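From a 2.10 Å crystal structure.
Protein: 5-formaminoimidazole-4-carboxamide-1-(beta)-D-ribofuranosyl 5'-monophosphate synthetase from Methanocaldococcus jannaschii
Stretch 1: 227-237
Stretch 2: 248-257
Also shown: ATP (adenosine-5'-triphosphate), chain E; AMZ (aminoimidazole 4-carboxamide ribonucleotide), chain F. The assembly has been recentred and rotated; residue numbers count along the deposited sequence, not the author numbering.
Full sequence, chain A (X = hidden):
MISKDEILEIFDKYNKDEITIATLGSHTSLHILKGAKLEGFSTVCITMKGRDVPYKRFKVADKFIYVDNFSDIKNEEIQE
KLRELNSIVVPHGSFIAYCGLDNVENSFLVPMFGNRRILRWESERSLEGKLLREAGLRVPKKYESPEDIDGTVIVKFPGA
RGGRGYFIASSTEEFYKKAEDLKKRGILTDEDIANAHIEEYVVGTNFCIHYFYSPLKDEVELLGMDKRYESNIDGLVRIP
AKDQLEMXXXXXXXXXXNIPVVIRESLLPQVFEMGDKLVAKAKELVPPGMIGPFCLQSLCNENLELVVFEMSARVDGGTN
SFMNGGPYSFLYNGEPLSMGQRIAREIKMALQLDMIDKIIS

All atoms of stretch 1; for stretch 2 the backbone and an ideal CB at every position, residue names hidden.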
ATOM      1  N   LYS A 227       3.045 -21.875 -17.663  1.00 24.54           N
ATOM      2  CA  LYS A 227       2.962 -22.957 -18.628  1.00 29.53           C
ATOM      3  C   LYS A 227       2.423 -22.376 -19.925  1.00 33.12           C
ATOM      4  O   LYS A 227       1.587 -21.470 -19.906  1.00 31.35           O
ATOM      5  CB  LYS A 227       2.109 -24.118 -18.106  1.00 35.06           C
ATOM      6  CG  LYS A 227       0.622 -23.871 -18.070  1.00 28.36           C
ATOM      7  CD  LYS A 227      -0.130 -25.180 -17.910  1.00 29.91           C
ATOM      8  CE  LYS A 227      -1.598 -24.996 -18.200  1.00 37.42           C
ATOM      9  NZ  LYS A 227      -2.292 -26.283 -18.434  1.00 27.87           N
ATOM     10  N   ARG A 228       2.925 -22.876 -21.049  1.00 23.98           N
ATOM     11  CA  ARG A 228       2.567 -22.334 -22.351  1.00 31.95           C
ATOM     12  C   ARG A 228       1.130 -22.665 -22.703  1.00 27.37           C
ATOM     13  O   ARG A 228       0.596 -23.690 -22.273  1.00 23.47           O
ATOM     14  CB  ARG A 228       3.476 -22.898 -23.443  1.00 32.03           C
ATOM     15  CG  ARG A 228       4.954 -22.683 -23.213  1.00 36.49           C
ATOM     16  CD  ARG A 228       5.264 -21.209 -23.079  1.00 41.09           C
ATOM     17  NE  ARG A 228       6.597 -20.895 -23.574  1.00 44.24           N
ATOM     18  CZ  ARG A 228       7.369 -19.930 -23.088  1.00 43.72           C
ATOM     19  NH1 ARG A 228       6.948 -19.180 -22.079  1.00 35.31           N
ATOM     20  NH2 ARG A 228       8.571 -19.720 -23.611  1.00 42.61           N
ATOM     21  N   TYR A 229       0.523 -21.790 -23.501  1.00 24.40           N
ATOM     22  CA  TYR A 229      -0.822 -21.981 -24.025  1.00 21.15           C
ATOM     23  C   TYR A 229      -0.649 -21.863 -25.529  1.00 29.54           C
ATOM     24  O   TYR A 229      -0.498 -20.760 -26.067  1.00 29.78           O
ATOM     25  CB  TYR A 229      -1.753 -20.894 -23.488  1.00 25.70           C
ATOM     26  CG  TYR A 229      -3.220 -21.220 -23.527  1.00 26.11           C
ATOM     27  CD1 TYR A 229      -3.665 -22.513 -23.322  1.00 28.76           C
ATOM     28  CD2 TYR A 229      -4.168 -20.227 -23.726  1.00 30.19           C
ATOM     29  CE1 TYR A 229      -4.995 -22.818 -23.342  1.00 28.92           C
ATOM     30  CE2 TYR A 229      -5.518 -20.525 -23.737  1.00 28.92           C
ATOM     31  CZ  TYR A 229      -5.917 -21.827 -23.547  1.00 31.23           C
ATOM     32  OH  TYR A 229      -7.247 -22.160 -23.562  1.00 32.95           O
ATOM     33  N   GLU A 230      -0.647 -23.013 -26.200  1.00 28.23           N
ATOM     34  CA  GLU A 230      -0.247 -23.105 -27.602  1.00 30.64           C
ATOM     35  C   GLU A 230      -1.390 -23.559 -28.520  1.00 30.73           C
ATOM     36  O   GLU A 230      -2.236 -24.353 -28.125  1.00 30.13           O
ATOM     37  CB  GLU A 230       0.975 -24.024 -27.721  1.00 27.07           C
ATOM     38  CG  GLU A 230       2.227 -23.416 -27.093  1.00 28.53           C
ATOM     39  CD  GLU A 230       3.303 -24.427 -26.759  1.00 39.25           C
ATOM     40  OE1 GLU A 230       2.985 -25.630 -26.615  1.00 42.95           O
ATOM     41  OE2 GLU A 230       4.475 -24.006 -26.626  1.00 39.26           O
ATOM     42  N   SER A 231      -1.423 -23.011 -29.732  1.00 29.92           N
ATOM     43  CA  SER A 231      -2.436 -23.353 -30.729  1.00 30.10           C
ATOM     44  C   SER A 231      -1.742 -23.996 -31.944  1.00 29.06           C
ATOM     45  O   SER A 231      -0.731 -23.487 -32.405  1.00 29.04           O
ATOM     46  CB  SER A 231      -3.182 -22.090 -31.157  1.00 25.38           C
ATOM     47  OG  SER A 231      -4.345 -22.396 -31.911  1.00 31.96           O
ATOM     48  N   ASN A 232      -2.300 -25.076 -32.494  1.00 28.04           N
ATOM     49  CA  ASN A 232      -3.640 -25.546 -32.152  1.00 22.08           C
ATOM     50  C   ASN A 232      -3.645 -26.623 -31.078  1.00 17.88           C
ATOM     51  O   ASN A 232      -4.702 -27.044 -30.612  1.00 24.98           O
ATOM     52  CB  ASN A 232      -4.358 -26.053 -33.413  1.00 27.96           C
ATOM     53  CG  ASN A 232      -3.787 -27.370 -33.937  1.00 33.32           C
ATOM     54  OD1 ASN A 232      -2.985 -28.030 -33.273  1.00 32.42           O
ATOM     55  ND2 ASN A 232      -4.207 -27.757 -35.137  1.00 35.12           N
ATOM     56  N   ILE A 233      -2.461 -27.042 -30.655  1.00 17.68           N
ATOM     57  CA  ILE A 233      -2.358 -28.231 -29.821  1.00 16.52           C
ATOM     58  C   ILE A 233      -3.304 -28.186 -28.626  1.00 26.18           C
ATOM     59  O   ILE A 233      -4.046 -29.137 -28.390  1.00 29.39           O
ATOM     60  CB  ILE A 233      -0.907 -28.492 -29.368  1.00 26.00           C
ATOM     61  CG1 ILE A 233      -0.820 -29.818 -28.593  1.00 28.94           C
ATOM     62  CG2 ILE A 233      -0.377 -27.328 -28.549  1.00 24.45           C
ATOM     63  CD1 ILE A 233      -1.227 -31.035 -29.418  1.00 28.79           C
ATOM     64  N   ASP A 234      -3.297 -27.085 -27.874  1.00 23.62           N
ATOM     65  CA  ASP A 234      -4.140 -27.015 -26.672  1.00 24.00           C
ATOM     66  C   ASP A 234      -5.635 -26.973 -27.015  1.00 23.08           C
ATOM     67  O   ASP A 234      -6.482 -27.315 -26.186  1.00 32.56           O
ATOM     68  CB  ASP A 234      -3.709 -25.860 -25.763  1.00 28.43           C
ATOM     69  CG  ASP A 234      -2.386 -26.139 -25.078  1.00 32.63           C
ATOM     70  OD1 ASP A 234      -2.230 -27.263 -24.545  1.00 34.19           O
ATOM     71  OD2 ASP A 234      -1.498 -25.256 -25.089  1.00 29.21           O
ATOM     72  N   GLY A 235      -5.956 -26.582 -28.243  1.00 23.58           N
ATOM     73  CA  GLY A 235      -7.332 -26.743 -28.755  1.00 23.64           C
ATOM     74  C   GLY A 235      -7.624 -28.162 -29.236  1.00 32.73           C
ATOM     75  O   GLY A 235      -8.712 -28.702 -28.997  1.00 31.67           O
ATOM     76  N   LEU A 236      -6.640 -28.768 -29.905  1.00 23.69           N
ATOM     77  CA  LEU A 236      -6.761 -30.124 -30.450  1.00 29.72           C
ATOM     78  C   LEU A 236      -7.067 -31.162 -29.373  1.00 26.82           C
ATOM     79  O   LEU A 236      -8.016 -31.937 -29.488  1.00 29.99           O
ATOM     80  CB  LEU A 236      -5.467 -30.515 -31.181  1.00 29.06           C
ATOM     81  CG  LEU A 236      -5.422 -31.897 -31.846  1.00 37.24           C
ATOM     82  CD1 LEU A 236      -6.650 -32.092 -32.713  1.00 43.97           C
ATOM     83  CD2 LEU A 236      -4.160 -32.056 -32.682  1.00 33.95           C
ATOM     84  N   VAL A 237      -6.250 -31.170 -28.329  1.00 26.09           N
ATOM     85  CA  VAL A 237      -6.361 -32.146 -27.259  1.00 21.29           C
ATOM     86  C   VAL A 237      -7.550 -31.877 -26.362  1.00 24.16           C
ATOM     87  O   VAL A 237      -7.808 -32.634 -25.423  1.00 29.81           O
ATOM     88  CB  VAL A 237      -5.088 -32.194 -26.419  1.00 28.63           C
ATOM     89  CG1 VAL A 237      -3.908 -32.654 -27.284  1.00 25.22           C
ATOM     90  CG2 VAL A 237      -4.814 -30.825 -25.813  1.00 26.88           C
ATOM     91  N   UNK A 248      -9.001 -35.034 -39.796  1.00 48.52           N
ATOM     92  CA  UNK A 248      -7.690 -35.045 -40.430  1.00 58.92           C
ATOM     93  C   UNK A 248      -6.952 -33.767 -40.062  1.00 56.46           C
ATOM     94  O   UNK A 248      -6.912 -32.807 -40.835  1.00 60.38           O
ATOM     95  CB  UNK A 248      -7.812 -35.186 -41.949  1.00 58.92           C
ATOM     96  N   UNK A 249      -6.375 -33.760 -38.865  1.00 44.56           N
ATOM     97  CA  UNK A 249      -5.805 -32.548 -38.302  1.00 44.31           C
ATOM     98  C   UNK A 249      -4.436 -32.831 -37.698  1.00 41.32           C
ATOM     99  O   UNK A 249      -4.256 -33.807 -36.972  1.00 47.77           O
ATOM    100  CB  UNK A 249      -6.741 -31.955 -37.247  1.00 44.31           C
ATOM    101  N   UNK A 250      -3.466 -31.983 -38.021  1.00 36.62           N
ATOM    102  CA  UNK A 250      -2.139 -32.099 -37.439  1.00 42.18           C
ATOM    103  C   UNK A 250      -1.959 -31.071 -36.332  1.00 38.51           C
ATOM    104  O   UNK A 250      -2.466 -29.950 -36.435  1.00 33.86           O
ATOM    105  CB  UNK A 250      -1.062 -31.926 -38.512  1.00 42.18           C
ATOM    106  N   UNK A 251      -1.244 -31.451 -35.263  1.00 36.50           N
ATOM    107  CA  UNK A 251      -0.950 -30.500 -34.198  1.00 39.94           C
ATOM    108  C   UNK A 251       0.026 -29.419 -34.642  1.00 42.82           C
ATOM    109  O   UNK A 251       0.920 -29.668 -35.455  1.00 39.57           O
ATOM    110  CB  UNK A 251      -0.386 -31.236 -32.981  1.00 39.94           C
ATOM    111  N   UNK A 252      -0.168 -28.219 -34.117  1.00 40.07           N
ATOM    112  CA  UNK A 252       0.830 -27.171 -34.217  1.00 35.97           C
ATOM    113  C   UNK A 252       1.059 -26.604 -32.822  1.00 36.10           C
ATOM    114  O   UNK A 252       0.232 -26.787 -31.928  1.00 33.22           O
ATOM    115  CB  UNK A 252       0.397 -26.080 -35.198  1.00 35.97           C
ATOM    116  N   UNK A 253       2.185 -25.926 -32.641  1.00 34.03           N
ATOM    117  CA  UNK A 253       2.611 -25.485 -31.317  1.00 35.55           C
ATOM    118  C   UNK A 253       2.957 -23.995 -31.312  1.00 28.52           C
ATOM    119  O   UNK A 253       3.992 -23.587 -30.796  1.00 31.76           O
ATOM    120  CB  UNK A 253       3.814 -26.306 -30.849  1.00 35.55           C
ATOM    121  N   UNK A 254       2.075 -23.192 -31.896  1.00 28.30           N
ATOM    122  CA  UNK A 254       2.266 -21.751 -31.962  1.00 30.74           C
ATOM    123  C   UNK A 254       1.936 -21.093 -30.616  1.00 33.65           C
ATOM    124  O   UNK A 254       0.802 -21.195 -30.136  1.00 32.26           O
ATOM    125  CB  UNK A 254       1.401 -21.153 -33.073  1.00 30.74           C
ATOM    126  N   UNK A 255       2.915 -20.416 -30.011  1.00 35.00           N
ATOM    127  CA  UNK A 255       2.681 -19.748 -28.725  1.00 32.82           C
ATOM    128  C   UNK A 255       1.598 -18.688 -28.846  1.00 31.31           C
ATOM    129  O   UNK A 255       1.690 -17.782 -29.681  1.00 28.92           O
ATOM    130  CB  UNK A 255       3.974 -19.114 -28.207  1.00 32.82           C
ATOM    131  N   UNK A 256       0.559 -18.810 -28.022  1.00 26.41           N
ATOM    132  CA  UNK A 256      -0.516 -17.824 -28.040  1.00 26.46           C
ATOM    133  C   UNK A 256      -0.735 -17.119 -26.697  1.00 26.34           C
ATOM    134  O   UNK A 256      -1.426 -16.104 -26.633  1.00 27.55           O
ATOM    135  CB  UNK A 256      -1.817 -18.504 -28.470  1.00 26.46           C
ATOM    136  N   UNK A 257      -0.154 -17.650 -25.629  1.00 27.18           N
ATOM    137  CA  UNK A 257      -0.406 -17.104 -24.304  1.00 28.87           C
ATOM    138  C   UNK A 257       0.181 -17.951 -23.205  1.00 33.00           C
ATOM    139  O   UNK A 257       0.841 -18.957 -23.473  1.00 28.69           O
ATOM    140  CB  UNK A 257      -1.911 -16.946 -24.077  1.00 28.87           C
TER
HETATM  141  PG  ATP E 400       8.388 -20.633 -27.994  1.00 56.33           P
HETATM  142  O1G ATP E 400       9.239 -19.384 -28.049  1.00 53.25           O
HETATM  143  O2G ATP E 400       8.283 -21.256 -26.616  1.00 46.99           O
HETATM  144  O3G ATP E 400       7.065 -20.494 -28.709  1.00 56.65           O
HETATM  145  PB  ATP E 400      10.579 -22.414 -28.397  1.00 47.22           P
HETATM  146  O1B ATP E 400      11.066 -21.736 -27.140  1.00 49.54           O
HETATM  147  O2B ATP E 400      11.518 -22.501 -29.579  1.00 50.83           O
HETATM  148  O3B ATP E 400       9.210 -21.707 -28.894  1.00 49.13           O
HETATM  149  PA  ATP E 400      10.019 -25.184 -28.940  1.00 40.04           P
HETATM  150  O1A ATP E 400      11.240 -26.043 -28.735  1.00 36.87           O
HETATM  151  O2A ATP E 400       9.583 -24.730 -30.306  1.00 40.82           O
HETATM  152  O3A ATP E 400      10.134 -23.903 -27.952  1.00 46.35           O
HETATM  153  O5' ATP E 400       8.790 -25.969 -28.278  1.00 38.31           O
HETATM  154  C5' ATP E 400       7.463 -25.611 -28.628  1.00 38.81           C
HETATM  155  C4' ATP E 400       6.520 -26.506 -27.841  1.00 39.60           C
HETATM  156  O4' ATP E 400       6.649 -27.866 -28.268  1.00 36.02           O
HETATM  157  C3' ATP E 400       6.829 -26.520 -26.354  1.00 39.04           C
HETATM  158  O3' ATP E 400       6.181 -25.449 -25.661  1.00 46.13           O
HETATM  159  C2' ATP E 400       6.317 -27.880 -25.921  1.00 39.09           C
HETATM  160  O2' ATP E 400       4.920 -27.818 -25.635  1.00 36.32           O
HETATM  161  C1' ATP E 400       6.524 -28.753 -27.153  1.00 31.08           C
HETATM  162  N9  ATP E 400       7.804 -29.467 -26.988  1.00 32.87           N
HETATM  163  C8  ATP E 400       9.009 -28.978 -27.343  1.00 29.06           C
HETATM  164  N7  ATP E 400       9.993 -29.863 -27.051  1.00 31.25           N
HETATM  165  C5  ATP E 400       9.414 -30.953 -26.513  1.00 31.49           C
HETATM  166  C6  ATP E 400       9.881 -32.258 -25.999  1.00 30.22           C
HETATM  167  N6  ATP E 400      11.197 -32.585 -25.996  1.00 30.68           N
HETATM  168  N1  ATP E 400       8.948 -33.102 -25.514  1.00 33.53           N
HETATM  169  C2  ATP E 400       7.634 -32.786 -25.504  1.00 30.45           C
HETATM  170  N3  ATP E 400       7.142 -31.624 -25.965  1.00 28.55           N
HETATM  171  C4  ATP E 400       7.969 -30.679 -26.460  1.00 29.35           C
HETATM  172  O5  AMZ F 401       4.049 -15.429 -24.443  1.00 35.53           O
HETATM  173  C6  AMZ F 401       5.060 -16.065 -24.751  1.00 33.97           C
HETATM  174  N2  AMZ F 401       5.498 -17.141 -24.103  1.00 26.89           N
HETATM  175  C3A AMZ F 401       5.898 -15.653 -25.951  1.00 27.91           C
HETATM  176  C7A AMZ F 401       6.978 -16.332 -26.485  1.00 31.41           C
HETATM  177  N3  AMZ F 401       7.511 -17.478 -26.057  1.00 25.65           N
HETATM  178  N1  AMZ F 401       5.690 -14.566 -26.683  1.00 32.69           N
HETATM  179  C5  AMZ F 401       6.621 -14.558 -27.647  1.00 26.94           C
HETATM  180  N   AMZ F 401       7.404 -15.636 -27.524  1.00 35.75           N
HETATM  181  C1  AMZ F 401       8.557 -15.982 -28.390  1.00 40.42           C
HETATM  182  C2  AMZ F 401       8.154 -16.804 -29.615  1.00 42.31           C
HETATM  183  C3  AMZ F 401       8.127 -15.781 -30.735  1.00 45.06           C
HETATM  184  O2  AMZ F 401       8.582 -16.392 -31.942  1.00 52.16           O
HETATM  185  O1  AMZ F 401       9.189 -17.765 -29.854  1.00 50.91           O
HETATM  186  O   AMZ F 401       9.044 -14.714 -28.862  1.00 38.43           O
HETATM  187  C   AMZ F 401       9.174 -14.765 -30.286  1.00 48.29           C
HETATM  188  C4  AMZ F 401       8.864 -13.348 -30.808  1.00 41.52           C
HETATM  189  O3  AMZ F 401       7.563 -12.946 -30.392  1.00 32.80           O
HETATM  190  P   AMZ F 401       6.608 -12.206 -31.413  1.00 35.93           P
HETATM  191  OP1 AMZ F 401       7.078 -10.864 -31.844  1.00 38.70           O
HETATM  192  O4  AMZ F 401       6.434 -13.172 -32.687  1.00 41.19           O
HETATM  193  OP2 AMZ F 401       5.148 -12.111 -30.717  1.00 34.79           O

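At position 248 nothing of stretch 1 lies within 5.5 Å of the ideal CB, so almost any residue would serve; it is Asn248, poorly ordered and without contact to stretch 1.

Position 249 points toward stretch 1, with the ideal CB 4.5 Å from Leu236 CD1. An extended backbone and an apolar neighbour favour a branched or long aliphatic residue. Ile249 fits: its CG2 packs 3.5 Å from Leu236 CD1, while its CD1 reaches 3.8 Å from Asn232 ND2.

At 250 the CB points away, and the backbone does the work: its O accepts a hydrogen bond from Asn232 ND2 (3.1 Å). Many side chains, polar ones included, are possible; it is Asn250.

Position 251 has phi -69° and psi 146°, and its ideal CB sits 3.7 Å from Ile233 CD1 and 3.9 Å from Leu236 CD2. A compact apolar residue suits, and phi admits proline. In Pro251 the CB touches Ile233 CD1 at 3.8 Å and Leu236 CD2 at 3.9 Å.

At 252 the ideal CB lies 3.9 Å from Asn232 N, the donor of the cis peptide bond that precedes Asn232. A short side chain carrying an acceptor is indicated: serine, threonine or perhaps aspartate. It is Ser252, whose OG (chi1 p) accepts from Asn232 N at 2.9 Å. Its backbone N donates to Asn232 OD1 (2.9 Å) and its O accepts from Ile233 N (3.0 Å), tying down the start of the helix.

The CB of 253 points away, but between Glu230 and Ile233 there is room for a large side chain; an aromatic ring, or less well a long aliphatic one, would cover Ile233. Tyr253 lays one ring face against Ile233 CB, 4.2 Å from the ring centroid, with Glu230 OE1 at its edge; its CD1 is 3.7 Å from ATP O4'.

At 254 the ideal CB is only 3.2 Å from Ser231 O, on the sheet face shared with Ser231. Valine, threonine or alanine would suit this strand. In Val254 the backbone pairs with Ser231: Ser231 N donates to Val254 O at 2.9 Å, and Val254 N donates to Ser231 O at 2.9 Å.

Position 255 shares the face of Glu230, near Arg228 and both ligands; a beta-branched or other medium aliphatic suits an extended strand position with its ideal CB 4.8 Å from Glu230 CG. Ile255 places CD1 3.5 Å from Arg228 CD, and its CG1 is 3.5 Å from AMZ N2.

At 256 the ideal CB is 3.6 Å from Tyr229 O, an acceptor calling for a hydroxyl. Thr256 OG1 donates to it at 2.8 Å, and CG2 meets Ser231 CB at 3.6 Å.

Position 257 has phi 172° and psi -177°; such a phi is seldom taken by residues with a CB, so glycine is the natural choice, although an ideal CB would stand 4.0 Å from Tyr229 CB, which is not a clash. Gly257 O accepts from Tyr229 N (2.9 Å).

Stretch 2 (248-257) NINPSYVITG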
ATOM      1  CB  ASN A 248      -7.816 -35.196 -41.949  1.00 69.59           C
ATOM      2  CG  ASN A 248      -8.456 -36.517 -42.352  1.00 77.98           C
ATOM      3  OD1 ASN A 248      -8.147 -37.570 -41.787  1.00 79.04           O
ATOM      4  ND2 ASN A 248      -9.353 -36.465 -43.333  1.00 77.89           N
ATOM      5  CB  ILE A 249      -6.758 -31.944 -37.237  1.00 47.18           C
ATOM      6  CG1 ILE A 249      -6.245 -30.592 -36.727  1.00 49.44           C
ATOM      7  CG2 ILE A 249      -6.978 -32.929 -36.091  1.00 43.01           C
ATOM      8  CD1 ILE A 249      -7.258 -29.852 -35.862  1.00 46.26           C
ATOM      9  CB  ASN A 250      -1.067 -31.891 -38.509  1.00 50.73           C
ATOM     10  CG  ASN A 250      -1.177 -32.890 -39.644  1.00 57.90           C
ATOM     11  OD1 ASN A 250      -1.402 -32.513 -40.796  1.00 58.48           O
ATOM     12  ND2 ASN A 250      -1.030 -34.172 -39.322  1.00 54.77           N
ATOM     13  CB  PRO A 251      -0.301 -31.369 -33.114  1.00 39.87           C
ATOM     14  CG  PRO A 251       0.271 -32.537 -33.856  1.00 43.19           C
ATOM     15  CD  PRO A 251      -0.694 -32.790 -34.982  1.00 37.97           C
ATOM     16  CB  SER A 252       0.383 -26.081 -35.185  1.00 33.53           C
ATOM     17  OG  SER A 252      -0.971 -25.749 -34.962  1.00 36.35           O
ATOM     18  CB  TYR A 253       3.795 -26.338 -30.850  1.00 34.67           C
ATOM     19  CG  TYR A 253       3.436 -27.802 -30.688  1.00 37.15           C
ATOM     20  CD1 TYR A 253       3.216 -28.346 -29.427  1.00 31.82           C
ATOM     21  CD2 TYR A 253       3.297 -28.637 -31.798  1.00 36.28           C
ATOM     22  CE1 TYR A 253       2.880 -29.677 -29.270  1.00 32.58           C
ATOM     23  CE2 TYR A 253       2.952 -29.978 -31.649  1.00 26.03           C
ATOM     24  CZ  TYR A 253       2.748 -30.489 -30.384  1.00 34.76           C
ATOM     25  OH  TYR A 253       2.407 -31.810 -30.221  1.00 33.79           O
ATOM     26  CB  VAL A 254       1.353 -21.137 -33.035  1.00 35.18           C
ATOM     27  CG1 VAL A 254       1.589 -19.633 -33.140  1.00 35.92           C
ATOM     28  CG2 VAL A 254       1.578 -21.815 -34.380  1.00 42.12           C
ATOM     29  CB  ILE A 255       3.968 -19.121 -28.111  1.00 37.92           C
ATOM     30  CG1 ILE A 255       3.722 -18.735 -26.653  1.00 37.14           C
ATOM     31  CG2 ILE A 255       4.434 -17.901 -28.907  1.00 39.11           C
ATOM     32  CD1 ILE A 255       3.377 -19.918 -25.761  1.00 34.42           C
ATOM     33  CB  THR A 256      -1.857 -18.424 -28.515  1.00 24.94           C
ATOM     34  OG1 THR A 256      -2.377 -19.322 -27.525  1.00 27.30           O
ATOM     35  CG2 THR A 256      -1.674 -19.152 -29.830  1.00 22.36           C
TER
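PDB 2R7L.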